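Local coordinates for protein oligopeptide ABC transporter OppAIV (Borrelia burgdorferi B31, PDB 4GL8) that probably binds oligopeptides outside the cytoplasmic membrane for uptake by an ABC transporter, at residues 42-45 / 46-49; 404-407 / 408-412. All blocks are in the same frame, centred on the assembly; numbering follows the deposited sequence.

Contact 1: residues 42-45 / 46-49; sequences TLDA and QLIN
Asp44 ties Gln46, Leu47 and Ile48 into a tight turn with two of its oxygens. Its carbonyl oxygen accepts twice: Leu47 N sits 2.9 Å from Asp44 O, well above the carbonyl plane, while Ile48 N, 3.0 Å from Asp44 O, lies nearly along the C=O axis. The side chain then bends back over its own turn. With CG anti to the backbone N (chi1 -175°), the carboxylate comes to the amide of Gln46, where Gln46 N donates to Asp44 OD1 at 3.1 Å on the anti side, somewhat out of the carboxylate plane; this is the bond of an Asx turn. Leu47 lies against the same carboxylate, its CD1 3.7 Å from Asp44 OD2. On the Ile48 side, CG1 of Ile48 packs 3.2 Å from Thr42 O, and Thr42 CG2 meets that same carbon. Asp44 N donates to Thr42 OG1 (2.9 Å), an ST turn. One water donates to both Ala45 O and Ile48 O. Further out, Arg118 forms a salt bridge with Asp44 OD2 and a hydrogen bond with Gln46 OE1, and Trp197 NE1 also reaches Asp44 OD2. The turn is thus a buried part of the loop between strand 31-35 and helix 51-57, with Ala45 and Ile48 resting on Val57 of that helix and Arg118 coming from helix 109-119.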
ATOM      1  N   THR A  42       7.244  -2.635  11.247  1.00 22.07           N
ATOM      2  CA  THR A  42       8.517  -1.951  11.177  1.00 22.07           C
ATOM      3  C   THR A  42       8.223  -0.482  10.944  1.00 21.19           C
ATOM      4  O   THR A  42       7.281  -0.140  10.237  1.00 21.18           O
ATOM      5  CB  THR A  42       9.436  -2.514  10.032  1.00 22.48           C
ATOM      6  OG1 THR A  42      10.456  -1.569   9.701  1.00 23.10           O
ATOM      7  CG2 THR A  42       8.657  -2.768   8.744  1.00 22.22           C
ATOM      8  N   LEU A  43       9.023   0.384  11.545  1.00 20.48           N
ATOM      9  CA  LEU A  43       8.967   1.805  11.270  1.00 20.24           C
ATOM     10  C   LEU A  43      10.136   2.294  10.378  1.00 20.15           C
ATOM     11  O   LEU A  43      10.378   3.502  10.266  1.00 20.64           O
ATOM     12  CB  LEU A  43       8.854   2.583  12.586  1.00 20.85           C
ATOM     13  CG  LEU A  43       7.511   2.215  13.273  1.00 21.64           C
ATOM     14  CD1 LEU A  43       7.364   2.924  14.608  1.00 23.12           C
ATOM     15  CD2 LEU A  43       6.300   2.496  12.392  1.00 21.16           C
ATOM     16  N   ASP A  44      10.781   1.355   9.690  1.00 19.64           N
ATOM     17  CA  ASP A  44      11.926   1.642   8.822  1.00 19.29           C
ATOM     18  C   ASP A  44      11.372   1.786   7.403  1.00 18.49           C
ATOM     19  O   ASP A  44      10.875   0.824   6.835  1.00 17.97           O
ATOM     20  CB  ASP A  44      12.906   0.476   8.910  1.00 19.73           C
ATOM     21  CG  ASP A  44      14.193   0.712   8.138  1.00 20.11           C
ATOM     22  OD1 ASP A  44      14.186   1.437   7.127  1.00 20.11           O
ATOM     23  OD2 ASP A  44      15.230   0.147   8.548  1.00 20.94           O
ATOM     24  N   ALA A  45      11.451   2.986   6.851  1.00 18.25           N
ATOM     25  CA  ALA A  45      10.788   3.305   5.585  1.00 18.63           C
ATOM     26  C   ALA A  45      11.258   2.443   4.429  1.00 18.53           C
ATOM     27  O   ALA A  45      10.518   2.272   3.437  1.00 19.67           O
ATOM     28  CB  ALA A  45      10.967   4.799   5.232  1.00 18.37           C
ATOM     29  N   GLN A  46      12.465   1.906   4.538  1.00 18.51           N
ATOM     30  CA  GLN A  46      13.046   1.140   3.433  1.00 19.07           C
ATOM     31  C   GLN A  46      12.661  -0.325   3.544  1.00 19.89           C
ATOM     32  O   GLN A  46      12.946  -1.096   2.635  1.00 19.80           O
ATOM     33  CB  GLN A  46      14.561   1.330   3.378  1.00 18.75           C
ATOM     34  CG  GLN A  46      14.937   2.779   3.112  1.00 18.62           C
ATOM     35  CD  GLN A  46      16.415   2.979   2.815  1.00 19.12           C
ATOM     36  OE1 GLN A  46      17.269   2.231   3.288  1.00 18.35           O
ATOM     37  NE2 GLN A  46      16.713   3.986   1.986  1.00 19.37           N
ATOM     38  N   LEU A  47      12.010  -0.697   4.654  1.00 20.55           N
ATOM     39  CA  LEU A  47      11.535  -2.066   4.851  1.00 20.97           C
ATOM     40  C   LEU A  47      10.008  -2.139   4.892  1.00 20.37           C
ATOM     41  O   LEU A  47       9.463  -3.203   4.787  1.00 21.11           O
ATOM     42  CB  LEU A  47      12.095  -2.659   6.152  1.00 21.69           C
ATOM     43  CG  LEU A  47      13.613  -2.653   6.350  1.00 23.55           C
ATOM     44  CD1 LEU A  47      14.000  -3.197   7.722  1.00 24.55           C
ATOM     45  CD2 LEU A  47      14.342  -3.459   5.277  1.00 24.06           C
ATOM     46  N   ILE A  48       9.316  -1.030   5.086  1.00 19.60           N
ATOM     47  CA  ILE A  48       7.840  -1.053   5.189  1.00 19.28           C
ATOM     48  C   ILE A  48       7.224  -1.411   3.859  1.00 19.12           C
ATOM     49  O   ILE A  48       7.578  -0.814   2.853  1.00 18.89           O
ATOM     50  CB  ILE A  48       7.287   0.331   5.619  1.00 18.98           C
ATOM     51  CG1 ILE A  48       7.564   0.572   7.094  1.00 19.51           C
ATOM     52  CG2 ILE A  48       5.785   0.424   5.399  1.00 18.65           C
ATOM     53  CD1 ILE A  48       7.592   2.036   7.446  1.00 20.11           C
ATOM     54  N   ASN A  49       6.278  -2.343   3.853  1.00 19.18           N
ATOM     55  CA  ASN A  49       5.554  -2.671   2.630  1.00 19.17           C
ATOM     56  C   ASN A  49       4.059  -2.667   2.824  1.00 19.27           C
ATOM     57  O   ASN A  49       3.333  -3.249   2.023  1.00 20.46           O
ATOM     58  CB  ASN A  49       6.000  -4.024   2.084  1.00 19.29           C
ATOM     59  CG  ASN A  49       5.841  -5.148   3.097  1.00 19.98           C
ATOM     60  OD1 ASN A  49       5.062  -5.046   4.065  1.00 19.80           O
ATOM     61  ND2 ASN A  49       6.612  -6.231   2.893  1.00 20.06           N
TER
HETATM   62  O   HOH W   1       9.967   0.247   1.552  1.00 23.27           O

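Contact 2: residues 404-407 / 408-412; sequences ENEE and WSTYI
Glu407 is the N-cap residue of helix 408-417, where strand 401-406 turns directly into the helix. Its side chain doubles back, turned about its CB-CG bond (chi2 -85°), so that Ser409 N donates to Glu407 OE1 at 2.9 Å, from well above the carboxylate plane rather than within it. The other oxygen is held through water: one molecule donates to Glu407 OE2 and accepts from Ser409 OG, closing a small ring over the first turn. Meanwhile Glu407 O takes the first helical bond, from Tyr411 N at 2.8 Å, in the carbonyl plane. A carboxylate here would probably be stabilised by the positive end of the helix dipole. One residue earlier, Glu406 runs extended across Thr410 at about a right angle, its CD 3.5 Å from the threonine methyl CG2. The carboxylate's polar partners lie elsewhere: OE2 forms a salt bridge with Lys375 of strand 372-377 and OE1 a hydrogen bond with Ser414, one turn on from Thr410, whose OG also bonds Thr410 O. Trp408 leads away from the strand to pack on the backbone of the bound peptide, and Ile412 CD1 lies 3.7 Å above the plane of its indole, offset toward the rim.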
ATOM      1  N   GLU A 404      -8.708 -18.857   9.041  1.00 26.67           N
ATOM      2  CA  GLU A 404      -7.597 -18.725   9.942  1.00 27.83           C
ATOM      3  C   GLU A 404      -7.078 -17.290   9.960  1.00 26.26           C
ATOM      4  O   GLU A 404      -6.671 -16.743   8.914  1.00 23.51           O
ATOM      5  CB  GLU A 404      -6.490 -19.652   9.487  1.00 30.36           C
ATOM      6  CG  GLU A 404      -5.308 -19.653  10.431  1.00 34.41           C
ATOM      7  CD  GLU A 404      -4.480 -20.910  10.306  1.00 36.74           C
ATOM      8  OE1 GLU A 404      -3.319 -20.797   9.888  1.00 38.19           O
ATOM      9  OE2 GLU A 404      -5.003 -22.003  10.615  1.00 40.83           O
ATOM     10  N   ASN A 405      -7.102 -16.666  11.138  1.00 25.03           N
ATOM     11  CA  ASN A 405      -6.580 -15.310  11.271  1.00 24.49           C
ATOM     12  C   ASN A 405      -5.104 -15.281  11.678  1.00 24.37           C
ATOM     13  O   ASN A 405      -4.610 -16.178  12.368  1.00 23.68           O
ATOM     14  CB  ASN A 405      -7.401 -14.499  12.268  1.00 25.56           C
ATOM     15  CG  ASN A 405      -7.168 -14.940  13.686  1.00 26.32           C
ATOM     16  OD1 ASN A 405      -7.566 -16.017  14.061  1.00 26.71           O
ATOM     17  ND2 ASN A 405      -6.476 -14.127  14.460  1.00 27.02           N
ATOM     18  N   GLU A 406      -4.415 -14.239  11.225  1.00 24.10           N
ATOM     19  CA  GLU A 406      -3.053 -13.954  11.661  1.00 24.48           C
ATOM     20  C   GLU A 406      -2.915 -12.484  12.045  1.00 24.02           C
ATOM     21  O   GLU A 406      -3.526 -11.608  11.445  1.00 23.44           O
ATOM     22  CB  GLU A 406      -2.052 -14.313  10.544  1.00 24.08           C
ATOM     23  CG  GLU A 406      -1.893 -15.807  10.291  1.00 23.85           C
ATOM     24  CD  GLU A 406      -0.866 -16.146   9.221  1.00 23.88           C
ATOM     25  OE1 GLU A 406      -0.541 -15.324   8.328  1.00 23.04           O
ATOM     26  OE2 GLU A 406      -0.357 -17.280   9.265  1.00 25.71           O
ATOM     27  N   GLU A 407      -2.118 -12.233  13.067  1.00 24.21           N
ATOM     28  CA  GLU A 407      -1.757 -10.891  13.448  1.00 24.78           C
ATOM     29  C   GLU A 407      -1.000 -10.254  12.265  1.00 23.01           C
ATOM     30  O   GLU A 407      -0.316 -10.947  11.510  1.00 21.67           O
ATOM     31  CB  GLU A 407      -0.875 -10.912  14.708  1.00 26.81           C
ATOM     32  CG  GLU A 407      -0.665  -9.555  15.389  1.00 28.56           C
ATOM     33  CD  GLU A 407       0.471  -8.703  14.804  1.00 29.96           C
ATOM     34  OE1 GLU A 407       1.469  -9.250  14.256  1.00 30.82           O
ATOM     35  OE2 GLU A 407       0.378  -7.450  14.889  1.00 30.77           O
ATOM     36  N   TRP A 408      -1.124  -8.941  12.157  1.00 22.20           N
ATOM     37  CA  TRP A 408      -0.684  -8.161  11.028  1.00 21.58           C
ATOM     38  C   TRP A 408       0.726  -8.513  10.543  1.00 21.60           C
ATOM     39  O   TRP A 408       0.893  -8.766   9.365  1.00 20.97           O
ATOM     40  CB  TRP A 408      -0.788  -6.671  11.365  1.00 22.19           C
ATOM     41  CG  TRP A 408      -0.510  -5.685  10.165  1.00 22.38           C
ATOM     42  CD1 TRP A 408       0.417  -4.698  10.130  1.00 22.50           C
ATOM     43  CD2 TRP A 408      -1.228  -5.597   8.922  1.00 21.58           C
ATOM     44  NE1 TRP A 408       0.350  -4.018   8.956  1.00 22.77           N
ATOM     45  CE2 TRP A 408      -0.649  -4.543   8.186  1.00 21.92           C
ATOM     46  CE3 TRP A 408      -2.278  -6.331   8.349  1.00 20.78           C
ATOM     47  CZ2 TRP A 408      -1.084  -4.188   6.905  1.00 21.47           C
ATOM     48  CZ3 TRP A 408      -2.704  -6.001   7.103  1.00 20.78           C
ATOM     49  CH2 TRP A 408      -2.108  -4.912   6.378  1.00 20.95           C
ATOM     50  N   SER A 409       1.715  -8.566  11.432  1.00 22.26           N
ATOM     51  CA  SER A 409       3.095  -8.919  11.033  1.00 22.79           C
ATOM     52  C   SER A 409       3.213 -10.301  10.473  1.00 21.97           C
ATOM     53  O   SER A 409       3.937 -10.512   9.517  1.00 22.84           O
ATOM     54  CB  SER A 409       4.083  -8.790  12.203  1.00 24.31           C
ATOM     55  OG  SER A 409       4.346  -7.416  12.463  1.00 26.15           O
ATOM     56  N   THR A 410       2.550 -11.255  11.096  1.00 21.97           N
ATOM     57  CA  THR A 410       2.570 -12.630  10.619  1.00 21.75           C
ATOM     58  C   THR A 410       1.855 -12.710   9.273  1.00 20.44           C
ATOM     59  O   THR A 410       2.282 -13.419   8.392  1.00 19.83           O
ATOM     60  CB  THR A 410       1.912 -13.571  11.655  1.00 22.53           C
ATOM     61  OG1 THR A 410       2.656 -13.521  12.886  1.00 23.73           O
ATOM     62  CG2 THR A 410       1.856 -15.073  11.157  1.00 22.27           C
ATOM     63  N   TYR A 411       0.742 -11.999   9.134  1.00 19.73           N
ATOM     64  CA  TYR A 411      -0.010 -11.974   7.874  1.00 18.75           C
ATOM     65  C   TYR A 411       0.833 -11.475   6.696  1.00 18.04           C
ATOM     66  O   TYR A 411       0.807 -12.066   5.622  1.00 17.58           O
ATOM     67  CB  TYR A 411      -1.259 -11.109   8.028  1.00 18.76           C
ATOM     68  CG  TYR A 411      -1.882 -10.686   6.715  1.00 18.71           C
ATOM     69  CD1 TYR A 411      -2.731 -11.532   6.026  1.00 18.35           C
ATOM     70  CD2 TYR A 411      -1.644  -9.436   6.187  1.00 18.85           C
ATOM     71  CE1 TYR A 411      -3.321 -11.145   4.844  1.00 17.94           C
ATOM     72  CE2 TYR A 411      -2.227  -9.030   4.999  1.00 18.87           C
ATOM     73  CZ  TYR A 411      -3.057  -9.885   4.326  1.00 18.74           C
ATOM     74  OH  TYR A 411      -3.640  -9.473   3.141  1.00 18.54           O
ATOM     75  N   ILE A 412       1.599 -10.414   6.925  1.00 18.18           N
ATOM     76  CA  ILE A 412       2.503  -9.880   5.915  1.00 18.73           C
ATOM     77  C   ILE A 412       3.596 -10.889   5.584  1.00 19.24           C
ATOM     78  O   ILE A 412       3.962 -11.052   4.419  1.00 18.67           O
ATOM     79  CB  ILE A 412       3.206  -8.583   6.373  1.00 19.64           C
ATOM     80  CG1 ILE A 412       2.206  -7.446   6.523  1.00 19.56           C
ATOM     81  CG2 ILE A 412       4.328  -8.171   5.414  1.00 19.89           C
ATOM     82  CD1 ILE A 412       2.790  -6.298   7.324  1.00 20.56           C
TER
HETATM   83  O   HOH W   2       2.342  -6.142  13.788  1.00 29.66           O
HETATM   84  O   HOH W   3      -0.382 -14.329  14.422  1.00 30.30           O

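Contact 1 and contact 2 come from distant parts of the chain, their centres about 17 Å apart, yet they meet beside the bound peptide. The junction is a packing contact, Asn49 OD1 lying 3.5 Å from Ile412 CG2. Asn49, at the end of 46-49, makes backbone hydrogen bonds with the peptide, whereas Trp408 of contact 2 packs on the peptide backbone. The next residue in the loop, Asp50, accepts from Trp408 NE1, giving the two regions a polar tie as well. Main-chain contacts of this kind are in keeping with the broad peptide specificity known for OppA relatives: the turn of contact 1 leads into Asn49, and the capped helix start of contact 2 carries Trp408.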